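PDB 3TX1: UDP-N-acetylenolpyruvoylglucosamine reductase from Listeria monocytogenes, which probably catalyses the NADPH-dependent reduction of UDP-N-acetylenolpyruvoylglucosamine to UDP-N-acetylmuramate, an FAD-dependent step in making peptidoglycan for the cell wall. Local coordinates for residues Thr173-Thr178 with Ile204-Thr209; Ser244-Pro249 with Leu311-Lys316; Thr115-Met120 with Phe210-Glu215. All blocks are in the same frame, centred on the assembly; numbering follows the deposited sequence.

In the fold
Interactions 1 and 3 share strand 204-214 of the FAD-binding region, whose antiparallel sheet seats 169-175 and 116-120 beside it. Between the two, Ala208 N of the first and Ala119 O of the second lie 2.6 Å apart, probably hydrogen-bonded. Interaction 1 is buried and binds adenine; interaction 3, further out, ends in exposed residues and lies away from the annotated sites. Interaction 2 belongs to the C-terminal region, its centre about 26 Å from that of interaction 1 and about 30 Å from that of interaction 3. There irregular loops, with just two backbone bonds between them, replace the regular ladder and combine an apolar side with predicted catalytic residues.

Interaction 1 (Thr173-Thr178 with Ile204-Thr209); sequences TVLTQT and IVLDAT. With FAD (flavin-adenine dinucleotide), chain B.
Leu175 and Ile204 face each other as an antiparallel hydrogen-bonded pair: Leu175 N gives to Ile204 O (2.8 Å), and Ile204 N gives to Leu175 O at 2.9 Å. Further along the backbones, Thr173 N donates to Asp207 O, while Thr173 O takes Leu206 N at 2.7 Å and, weakly, Asp207 N at 3.4 Å. Two residues thus face one, a classic beta bulge that shifts the register by a residue between Thr173 and Val174. In the FAD-binding region of this MurB-family flavoenzyme, the strand leading into the bulge also reads adenine. Val205, whose N and O are not used by the paired strand, gives its N-H to FAD N1A (3.0 Å) and receives FAD N6A at its O (3.1 Å), so one residue grips both an acceptor and a donor of the base.

The polar side-chain link is Thr173 OG1 to Asp207 OD2, 2.7 Å. Asp207 holds CG between its backbone N and carbonyl carbon (chi1 62°), which brings the carboxylate over to the threonine; the hydroxyl meets OD2 on its syn side, 33° out of the carboxylate plane.

Apolar contacts divide between the faces. Leu206 CD1 lies against Leu175 CG at 3.5 Å, the two side chains crossing at a slant, and both lean on helix 64-76. On the other face Val174 CG2 packs over the Val205 backbone, while Val205 itself touches Leu154 of helix 150-156.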
loop_
_atom_site.group_PDB
_atom_site.type_symbol
_atom_site.label_atom_id
_atom_site.label_comp_id
_atom_site.label_asym_id
_atom_site.label_seq_id
_atom_site.Cartn_x
_atom_site.Cartn_y
_atom_site.Cartn_z
ATOM N N THR A 173 -6.263 -14.151 -7.428
ATOM C CA THR A 173 -6.941 -13.884 -8.687
ATOM C C THR A 173 -6.423 -12.548 -9.187
ATOM O O THR A 173 -6.434 -11.556 -8.470
ATOM C CB THR A 173 -8.453 -13.765 -8.543
ATOM O OG1 THR A 173 -8.950 -14.918 -7.876
ATOM C CG2 THR A 173 -9.100 -13.660 -9.927
ATOM N N VAL A 174 -6.046 -12.509 -10.442
ATOM C CA VAL A 174 -5.415 -11.353 -10.967
ATOM C C VAL A 174 -5.855 -10.968 -12.399
ATOM O O VAL A 174 -6.477 -11.764 -13.109
ATOM C CB VAL A 174 -3.916 -11.662 -10.885
ATOM C CG1 VAL A 174 -3.183 -11.424 -12.192
ATOM C CG2 VAL A 174 -3.290 -10.975 -9.699
ATOM N N LEU A 175 -5.558 -9.731 -12.794
ATOM C CA LEU A 175 -5.784 -9.264 -14.153
ATOM C C LEU A 175 -4.472 -8.910 -14.793
ATOM O O LEU A 175 -3.676 -8.144 -14.260
ATOM C CB LEU A 175 -6.719 -8.050 -14.226
ATOM C CG LEU A 175 -8.229 -8.201 -13.897
ATOM C CD1 LEU A 175 -8.990 -6.964 -14.353
ATOM C CD2 LEU A 175 -8.887 -9.430 -14.501
ATOM N N THR A 176 -4.241 -9.486 -15.952
ATOM C CA THR A 176 -3.057 -9.164 -16.717
ATOM C C THR A 176 -3.294 -7.794 -17.353
ATOM O O THR A 176 -4.429 -7.290 -17.394
ATOM C CB THR A 176 -2.790 -10.222 -17.790
ATOM O OG1 THR A 176 -3.793 -10.136 -18.805
ATOM C CG2 THR A 176 -2.823 -11.620 -17.180
ATOM N N GLN A 177 -2.228 -7.189 -17.858
ATOM C CA GLN A 177 -2.342 -5.861 -18.453
ATOM C C GLN A 177 -3.319 -5.794 -19.615
ATOM O O GLN A 177 -3.818 -4.712 -19.948
ATOM C CB GLN A 177 -0.977 -5.323 -18.862
ATOM C CG GLN A 177 -0.138 -4.768 -17.714
ATOM C CD GLN A 177 1.063 -3.965 -18.218
ATOM O OE1 GLN A 177 1.472 -4.087 -19.381
ATOM N NE2 GLN A 177 1.625 -3.134 -17.349
ATOM N N THR A 178 -3.602 -6.942 -20.232
ATOM C CA THR A 178 -4.544 -6.940 -21.346
ATOM C C THR A 178 -5.983 -7.009 -20.828
ATOM O O THR A 178 -6.922 -6.789 -21.587
ATOM C CB THR A 178 -4.310 -8.077 -22.359
ATOM O OG1 THR A 178 -4.768 -9.302 -21.807
ATOM C CG2 THR A 178 -2.858 -8.210 -22.751
ATOM N N ILE A 204 -2.896 -6.961 -11.709
ATOM C CA ILE A 204 -3.866 -6.236 -10.861
ATOM C C ILE A 204 -4.532 -7.298 -9.989
ATOM O O ILE A 204 -5.267 -8.148 -10.463
ATOM C CB ILE A 204 -4.958 -5.453 -11.645
ATOM C CG1 ILE A 204 -4.387 -4.256 -12.407
ATOM C CG2 ILE A 204 -6.032 -4.919 -10.699
ATOM C CD1 ILE A 204 -3.869 -4.559 -13.798
ATOM N N VAL A 205 -4.241 -7.275 -8.713
ATOM C CA VAL A 205 -4.800 -8.263 -7.827
ATOM C C VAL A 205 -6.274 -7.995 -7.631
ATOM O O VAL A 205 -6.638 -6.853 -7.345
ATOM C CB VAL A 205 -4.107 -8.156 -6.457
ATOM C CG1 VAL A 205 -4.697 -9.138 -5.436
ATOM C CG2 VAL A 205 -2.604 -8.328 -6.646
ATOM N N LEU A 206 -7.105 -9.026 -7.791
ATOM C CA LEU A 206 -8.540 -8.939 -7.489
ATOM C C LEU A 206 -8.948 -9.602 -6.152
ATOM O O LEU A 206 -9.799 -9.089 -5.437
ATOM C CB LEU A 206 -9.380 -9.467 -8.623
ATOM C CG LEU A 206 -9.239 -8.666 -9.907
ATOM C CD1 LEU A 206 -9.951 -9.389 -11.030
ATOM C CD2 LEU A 206 -9.789 -7.265 -9.743
ATOM N N ASP A 207 -8.384 -10.759 -5.834
ATOM C CA ASP A 207 -8.612 -11.363 -4.517
ATOM C C ASP A 207 -7.459 -12.279 -4.158
ATOM O O ASP A 207 -6.686 -12.675 -5.033
ATOM C CB ASP A 207 -9.990 -12.027 -4.364
ATOM C CG ASP A 207 -10.197 -13.181 -5.323
ATOM O OD1 ASP A 207 -11.231 -13.216 -6.052
ATOM O OD2 ASP A 207 -9.301 -14.043 -5.370
ATOM N N ALA A 208 -7.317 -12.564 -2.871
ATOM C CA ALA A 208 -6.203 -13.379 -2.392
ATOM C C ALA A 208 -6.635 -14.532 -1.463
ATOM O O ALA A 208 -7.629 -14.409 -0.718
ATOM C CB ALA A 208 -5.172 -12.490 -1.707
ATOM N N THR A 209 -5.899 -15.646 -1.536
ATOM C CA THR A 209 -6.167 -16.829 -0.699
ATOM C C THR A 209 -4.971 -17.141 0.178
ATOM O O THR A 209 -3.877 -17.442 -0.322
ATOM C CB THR A 209 -6.405 -18.119 -1.513
ATOM O OG1 THR A 209 -7.544 -17.986 -2.363
ATOM C CG2 THR A 209 -6.674 -19.255 -0.577
HETATM P PA FAD B . -0.800 1.688 -2.007
HETATM O O1A FAD B . -2.120 2.225 -2.446
HETATM O O2A FAD B . 0.094 2.535 -1.147
HETATM O O5B FAD B . 0.084 1.350 -3.295
HETATM C C5B FAD B . 1.093 0.386 -3.011
HETATM C C4B FAD B . 1.608 -0.287 -4.266
HETATM O O4B FAD B . 0.828 -1.433 -4.571
HETATM C C3B FAD B . 1.611 0.554 -5.523
HETATM O O3B FAD B . 2.651 0.009 -6.372
HETATM C C2B FAD B . 0.242 0.202 -6.105
HETATM O O2B FAD B . 0.020 0.441 -7.509
HETATM C C1B FAD B . 0.216 -1.275 -5.846
HETATM N N9A FAD B . -1.153 -1.730 -5.681
HETATM C C8A FAD B . -2.074 -1.280 -4.816
HETATM N N7A FAD B . -3.195 -2.047 -4.928
HETATM C C5A FAD B . -2.998 -3.008 -5.858
HETATM C C6A FAD B . -3.754 -4.113 -6.502
HETATM N N6A FAD B . -5.043 -4.421 -6.185
HETATM N N1A FAD B . -3.108 -4.838 -7.440
HETATM C C2A FAD B . -1.852 -4.598 -7.794
HETATM N N3A FAD B . -1.115 -3.605 -7.294
HETATM C C4A FAD B . -1.626 -2.789 -6.344
HETATM N N1 FAD B . 4.323 -2.242 5.151
HETATM C C2 FAD B . 4.832 -3.396 5.649
HETATM O O2 FAD B . 5.170 -4.300 4.868
HETATM N N3 FAD B . 4.969 -3.655 6.957
HETATM C C4 FAD B . 4.650 -2.788 7.908
HETATM O O4 FAD B . 4.829 -3.051 9.120
HETATM C C4X FAD B . 4.092 -1.510 7.445
HETATM N N5 FAD B . 3.738 -0.585 8.332
HETATM C C5X FAD B . 3.227 0.599 7.963
HETATM C C6 FAD B . 2.865 1.500 8.952
HETATM C C7 FAD B . 2.312 2.709 8.620
HETATM C C7M FAD B . 1.940 3.686 9.705
HETATM C C8 FAD B . 2.110 2.996 7.182
HETATM C C8M FAD B . 1.528 4.289 6.738
HETATM C C9 FAD B . 2.465 2.103 6.208
HETATM C C9A FAD B . 3.030 0.898 6.548
HETATM N N10 FAD B . 3.388 -0.056 5.564
HETATM C C10 FAD B . 3.933 -1.279 5.997
HETATM C "C1'" FAD B . 3.222 0.251 4.132
HETATM C "C2'" FAD B . 1.871 -0.190 3.615
HETATM O "O2'" FAD B . 0.974 -0.404 4.701
HETATM C "C3'" FAD B . 1.973 -1.497 2.852
HETATM O "O3'" FAD B . 2.958 -1.301 1.845
HETATM C "C4'" FAD B . 0.626 -1.834 2.220
HETATM O "O4'" FAD B . 0.512 -3.237 1.944
HETATM C "C5'" FAD B . 0.327 -0.995 0.990
HETATM O "O5'" FAD B . -1.072 -0.992 0.826
HETATM P P FAD B . -1.862 0.042 -0.070
HETATM O O1P FAD B . -3.146 -0.637 -0.384
HETATM O O2P FAD B . -1.848 1.302 0.725
HETATM O O3P FAD B . -0.973 0.252 -1.341
#

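Interaction 2 (Ser244-Pro249 with Leu311-Lys316); sequences SVFKRP and LETEVK. With SO4 (sulfate ion), chain E.
Two of the three predicted active-site residues of this reductase, the proton donor Ser244 and Glu314, sit on facing loops of the C-terminal region, where Ser244 O comes near Glu314 CG. Neither loop is a regular strand across this contact, yet the backbones bridge once, at Phe246 and Thr313. Glu314 N donates to Val245 O at 2.9 Å. Lys247 N donates to Glu312 O at 2.8 Å. These two bonds flank the bridge and set the register of the loops.

Phe246 fills the apolar side. Its ring takes Leu311 over one face, with CB 3.9 Å from the centroid and 30° off the normal, the two side chains crossing at about a right angle. Val245 CG1 lies over the opposite face, displaced toward the rim, and Glu312 O sits at the ring edge, in its plane. Next to this, Pro249 CG meets Leu311 CD2 at 4.0 Å. Helices 254-260 and 289-307 close round the Phe246 and Leu311 side chains.

On the polar side Lys247 runs out extended beyond CG, its aliphatic part passing Thr313 O, with CE 3.3 Å away. Lys316, a residue of the FAD pocket, is bent at chi2 and directs NZ to O2 of a sulfate, probably from the crystallisation liquor, at 2.8 Å.

Glu314 OE1 is hydrogen-bonded to a glycerol, probably of the same origin, and the side chain comes within about 4 Å of that of Arg194, the third predicted active-site residue. Because Glu314 N is bonded to the carbonyl of Val245, the residue after Ser244, the glutamate's backbone is tied to the loop that bears Ser244, consistent with the two loops jointly shaping the catalytic pocket.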
loop_
_atom_site.group_PDB
_atom_site.type_symbol
_atom_site.label_atom_id
_atom_site.label_comp_id
_atom_site.label_asym_id
_atom_site.label_seq_id
_atom_site.Cartn_x
_atom_site.Cartn_y
_atom_site.Cartn_z
ATOM N N SER A 244 7.490 3.443 6.926
ATOM C CA SER A 244 8.868 3.698 7.060
ATOM C C SER A 244 9.151 4.214 5.644
ATOM O O SER A 244 8.862 3.541 4.673
ATOM C CB SER A 244 9.594 2.389 7.349
ATOM O OG SER A 244 10.789 2.599 8.084
ATOM N N VAL A 245 9.643 5.438 5.541
ATOM C CA VAL A 245 9.950 6.071 4.267
ATOM C C VAL A 245 11.109 5.421 3.469
ATOM O O VAL A 245 11.091 5.438 2.265
ATOM C CB VAL A 245 10.233 7.599 4.489
ATOM C CG1 VAL A 245 10.890 8.232 3.273
ATOM C CG2 VAL A 245 8.963 8.370 4.816
ATOM N N PHE A 246 12.106 4.843 4.129
ATOM C CA PHE A 246 13.288 4.327 3.421
ATOM C C PHE A 246 13.581 2.839 3.596
ATOM O O PHE A 246 13.297 2.277 4.625
ATOM C CB PHE A 246 14.545 5.098 3.890
ATOM C CG PHE A 246 14.520 6.567 3.565
ATOM C CD1 PHE A 246 14.125 7.493 4.506
ATOM C CD2 PHE A 246 14.882 7.021 2.297
ATOM C CE1 PHE A 246 14.096 8.838 4.193
ATOM C CE2 PHE A 246 14.853 8.365 1.965
ATOM C CZ PHE A 246 14.464 9.279 2.917
ATOM N N LYS A 247 14.211 2.213 2.613
ATOM C CA LYS A 247 14.636 0.828 2.781
ATOM C C LYS A 247 15.756 0.843 3.817
ATOM O O LYS A 247 16.326 1.883 4.112
ATOM C CB LYS A 247 15.157 0.254 1.458
ATOM C CG LYS A 247 14.220 0.497 0.290
ATOM C CD LYS A 247 14.713 -0.109 -1.019
ATOM C CE LYS A 247 13.625 -0.024 -2.090
ATOM N NZ LYS A 247 13.902 -0.899 -3.265
ATOM N N ARG A 248 16.100 -0.298 4.379
ATOM C CA ARG A 248 17.164 -0.284 5.370
ATOM C C ARG A 248 18.536 -0.422 4.667
ATOM O O ARG A 248 18.796 -1.413 3.974
ATOM C CB ARG A 248 16.921 -1.348 6.446
ATOM C CG ARG A 248 17.838 -1.260 7.661
ATOM C CD ARG A 248 17.791 -2.538 8.507
ATOM N NE ARG A 248 16.759 -2.640 9.567
ATOM C CZ ARG A 248 15.435 -2.775 9.394
ATOM N NH1 ARG A 248 14.888 -2.725 8.182
ATOM N NH2 ARG A 248 14.639 -2.904 10.457
ATOM N N PRO A 249 19.402 0.565 4.875
ATOM C CA PRO A 249 20.763 0.525 4.332
ATOM C C PRO A 249 21.590 -0.562 5.012
ATOM O O PRO A 249 21.526 -0.713 6.232
ATOM C CB PRO A 249 21.316 1.906 4.684
ATOM C CG PRO A 249 20.566 2.306 5.907
ATOM C CD PRO A 249 19.185 1.736 5.743
ATOM N N LEU A 311 20.206 6.691 1.242
ATOM C CA LEU A 311 18.911 6.221 1.703
ATOM C C LEU A 311 18.017 6.123 0.496
ATOM O O LEU A 311 17.815 7.096 -0.212
ATOM C CB LEU A 311 18.314 7.130 2.768
ATOM C CG LEU A 311 18.941 7.034 4.151
ATOM C CD1 LEU A 311 18.411 8.148 5.026
ATOM C CD2 LEU A 311 18.680 5.677 4.789
ATOM N N GLU A 312 17.521 4.933 0.221
ATOM C CA GLU A 312 16.657 4.761 -0.925
ATOM C C GLU A 312 15.250 4.605 -0.440
ATOM O O GLU A 312 15.005 3.964 0.597
ATOM C CB GLU A 312 17.167 3.616 -1.775
ATOM C CG GLU A 312 18.578 3.985 -2.219
ATOM C CD GLU A 312 19.289 2.969 -3.092
ATOM O OE1 GLU A 312 18.825 1.787 -3.163
ATOM O OE2 GLU A 312 20.333 3.377 -3.695
ATOM N N THR A 313 14.323 5.251 -1.123
ATOM C CA THR A 313 12.955 5.215 -0.652
ATOM C C THR A 313 12.340 3.805 -0.737
ATOM O O THR A 313 12.621 3.040 -1.661
ATOM C CB THR A 313 12.071 6.195 -1.437
ATOM O OG1 THR A 313 12.218 5.930 -2.824
ATOM C CG2 THR A 313 12.473 7.619 -1.201
ATOM N N GLU A 314 11.558 3.446 0.264
ATOM C CA GLU A 314 10.788 2.227 0.233
ATOM C C GLU A 314 9.453 2.641 -0.379
ATOM O O GLU A 314 9.012 2.050 -1.355
ATOM C CB GLU A 314 10.664 1.620 1.645
ATOM C CG GLU A 314 9.395 0.818 1.991
ATOM C CD GLU A 314 9.236 -0.536 1.288
ATOM O OE1 GLU A 314 8.562 -1.445 1.856
ATOM O OE2 GLU A 314 9.759 -0.712 0.171
ATOM N N VAL A 315 8.848 3.690 0.162
ATOM C CA VAL A 315 7.598 4.249 -0.335
ATOM C C VAL A 315 7.643 4.578 -1.857
ATOM O O VAL A 315 8.669 5.071 -2.369
ATOM C CB VAL A 315 7.302 5.525 0.466
ATOM C CG1 VAL A 315 8.303 6.629 0.109
ATOM C CG2 VAL A 315 5.896 6.015 0.202
ATOM N N LYS A 316 6.546 4.319 -2.577
ATOM C CA LYS A 316 6.490 4.558 -4.046
ATOM C C LYS A 316 6.241 6.007 -4.331
ATOM O O LYS A 316 5.436 6.639 -3.630
ATOM C CB LYS A 316 5.333 3.812 -4.739
ATOM C CG LYS A 316 5.265 2.319 -4.547
ATOM C CD LYS A 316 6.459 1.630 -5.159
ATOM C CE LYS A 316 6.381 0.146 -4.811
ATOM N NZ LYS A 316 7.545 -0.624 -5.343
HETATM S S SO4 E . 6.418 -1.606 -8.816
HETATM O O1 SO4 E . 5.776 -2.702 -9.587
HETATM O O2 SO4 E . 7.004 -2.157 -7.570
HETATM O O3 SO4 E . 7.468 -0.969 -9.647
HETATM O O4 SO4 E . 5.423 -0.563 -8.469
#

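Interaction 3 (Thr115-Met120 with Phe210-Glu215); sequences TQIVAM and FSLALE
Phe210 and Ile117 meet because both side chains leave the sheet on the same face, with Phe210 CG and Ile117 CG1 each anti to its own carbonyl carbon. In Phe210 this rotation (chi1 -47°) lays the ring beside the neighbouring strand; in Ile117 (chi1 -76°) it sets CG1 beside the backbone N and leaves CG2 anti to that N, beside the carbonyl carbon, where it meets the phenylalanine. The two branches of the isoleucine then serve different partners: CG2 touches Phe210 CD1 at 4.0 Å, and CD1, at the end of an extended arm (chi2 172°), reaches Leu212 CD1 at 3.7 Å. Ala119 CB approaches the Phe210 ring at its edge, near the ring plane, so the aromatic is bordered by two residues of strand 116-120.

Under these side chains runs a short antiparallel ladder. Ile117 and Phe210 are a hydrogen-bonded pair, Ile117 N to Phe210 O at 3.0 Å and Phe210 N to Ile117 O at 2.7 Å. Gln116 and Ser211 form the next, non-hydrogen-bonded pair on the other face, where Ser211 OG is hydrogen-bonded to Glu170. The last rung, Leu212 N to Thr115 O at 3.1 Å, is more bent. Thr115 lies just before strand 116-120, and its methyl CG2 touches Leu214 CD1, 3.9 Å away.

Helix 125-134 lies across the Ile117 and Phe210 face, with Thr128 against Ile117, Ala119 and Phe210, and Leu137 of strand 137-138 packs on Thr115, Ile117 and Leu212. Strand 116-120 is itself flanked by 110-113, while strand 204-214 also pairs with 137-138 and 169-175.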
loop_
_atom_site.group_PDB
_atom_site.type_symbol
_atom_site.label_atom_id
_atom_site.label_comp_id
_atom_site.label_asym_id
_atom_site.label_seq_id
_atom_site.Cartn_x
_atom_site.Cartn_y
_atom_site.Cartn_z
ATOM N N THR A 115 -9.563 -24.079 6.548
ATOM C CA THR A 115 -8.405 -23.424 7.153
ATOM C C THR A 115 -7.894 -22.235 6.291
ATOM O O THR A 115 -6.924 -21.541 6.652
ATOM C CB THR A 115 -7.256 -24.420 7.460
ATOM O OG1 THR A 115 -6.827 -25.044 6.251
ATOM C CG2 THR A 115 -7.688 -25.505 8.471
ATOM N N GLN A 116 -8.592 -21.960 5.190
ATOM C CA GLN A 116 -8.180 -20.911 4.257
ATOM C C GLN A 116 -9.015 -19.635 4.229
ATOM O O GLN A 116 -10.261 -19.673 4.286
ATOM C CB GLN A 116 -8.068 -21.469 2.841
ATOM C CG GLN A 116 -6.905 -22.425 2.659
ATOM C CD GLN A 116 -6.668 -22.792 1.206
ATOM O OE1 GLN A 116 -7.455 -22.456 0.320
ATOM N NE2 GLN A 116 -5.561 -23.484 0.954
ATOM N N ILE A 117 -8.307 -18.514 4.088
ATOM C CA ILE A 117 -8.952 -17.215 3.987
ATOM C C ILE A 117 -8.873 -16.562 2.585
ATOM O O ILE A 117 -7.793 -16.461 1.981
ATOM C CB ILE A 117 -8.522 -16.269 5.139
ATOM C CG1 ILE A 117 -9.250 -16.694 6.427
ATOM C CG2 ILE A 117 -8.865 -14.824 4.810
ATOM C CD1 ILE A 117 -8.802 -15.989 7.681
ATOM N N VAL A 118 -10.047 -16.196 2.063
ATOM C CA VAL A 118 -10.171 -15.510 0.775
ATOM C C VAL A 118 -10.675 -14.108 1.006
ATOM O O VAL A 118 -11.719 -13.924 1.650
ATOM C CB VAL A 118 -11.061 -16.269 -0.269
ATOM C CG1 VAL A 118 -12.105 -15.351 -0.912
ATOM C CG2 VAL A 118 -10.193 -16.928 -1.335
ATOM N N ALA A 119 -9.918 -13.140 0.477
ATOM C CA ALA A 119 -10.232 -11.712 0.602
ATOM C C ALA A 119 -10.040 -10.985 -0.708
ATOM O O ALA A 119 -9.078 -11.252 -1.424
ATOM C CB ALA A 119 -9.349 -11.074 1.660
ATOM N N MET A 120 -10.942 -10.056 -1.005
ATOM C CA MET A 120 -10.855 -9.256 -2.215
ATOM C C MET A 120 -9.757 -8.180 -2.109
ATOM O O MET A 120 -9.336 -7.823 -1.000
ATOM C CB MET A 120 -12.214 -8.681 -2.568
ATOM C CG MET A 120 -13.059 -9.701 -3.283
ATOM S SD MET A 120 -14.612 -8.975 -3.773
ATOM C CE MET A 120 -15.080 -10.122 -5.058
ATOM N N PHE A 210 -5.182 -17.086 1.489
ATOM C CA PHE A 210 -4.115 -17.405 2.440
ATOM C C PHE A 210 -4.316 -18.785 3.100
ATOM O O PHE A 210 -5.413 -19.087 3.597
ATOM C CB PHE A 210 -4.068 -16.340 3.509
ATOM C CG PHE A 210 -4.116 -14.937 2.985
ATOM C CD1 PHE A 210 -5.306 -14.217 3.021
ATOM C CD2 PHE A 210 -2.959 -14.306 2.525
ATOM C CE1 PHE A 210 -5.358 -12.906 2.580
ATOM C CE2 PHE A 210 -2.996 -12.997 2.082
ATOM C CZ PHE A 210 -4.199 -12.300 2.111
ATOM N N SER A 211 -3.273 -19.624 3.063
ATOM C CA SER A 211 -3.265 -20.968 3.684
ATOM C C SER A 211 -2.932 -20.885 5.180
ATOM O O SER A 211 -1.758 -20.882 5.556
ATOM C CB SER A 211 -2.204 -21.840 3.028
ATOM O OG SER A 211 -2.687 -22.487 1.882
ATOM N N LEU A 212 -3.910 -20.852 6.057
ATOM C CA LEU A 212 -3.569 -20.748 7.455
ATOM C C LEU A 212 -3.651 -22.074 8.198
ATOM O O LEU A 212 -4.001 -23.085 7.647
ATOM C CB LEU A 212 -4.424 -19.691 8.136
ATOM C CG LEU A 212 -4.577 -18.333 7.465
ATOM C CD1 LEU A 212 -5.376 -17.373 8.310
ATOM C CD2 LEU A 212 -3.275 -17.732 6.998
ATOM N N ALA A 213 -3.310 -22.068 9.457
ATOM C CA ALA A 213 -3.429 -23.274 10.258
ATOM C C ALA A 213 -4.321 -23.054 11.501
ATOM O O ALA A 213 -4.369 -21.954 12.065
ATOM C CB ALA A 213 -2.050 -23.771 10.657
ATOM N N LEU A 214 -5.047 -24.093 11.916
ATOM C CA LEU A 214 -5.866 -24.001 13.137
ATOM C C LEU A 214 -5.027 -24.002 14.424
ATOM O O LEU A 214 -4.102 -24.797 14.584
ATOM C CB LEU A 214 -7.005 -25.028 13.171
ATOM C CG LEU A 214 -8.242 -24.578 12.381
ATOM C CD1 LEU A 214 -9.134 -25.772 12.084
ATOM C CD2 LEU A 214 -9.035 -23.455 13.056
ATOM N N GLU A 215 -5.367 -23.068 15.309
ATOM C CA GLU A 215 -4.678 -22.826 16.558
ATOM C C GLU A 215 -5.578 -22.018 17.497
ATOM O O GLU A 215 -6.436 -21.243 17.045
ATOM C CB GLU A 215 -3.341 -22.124 16.286
ATOM C CG GLU A 215 -2.477 -21.870 17.506
ATOM C CD GLU A 215 -1.144 -21.216 17.172
ATOM O OE1 GLU A 215 -0.889 -20.912 15.972
ATOM O OE2 GLU A 215 -0.352 -20.996 18.122
#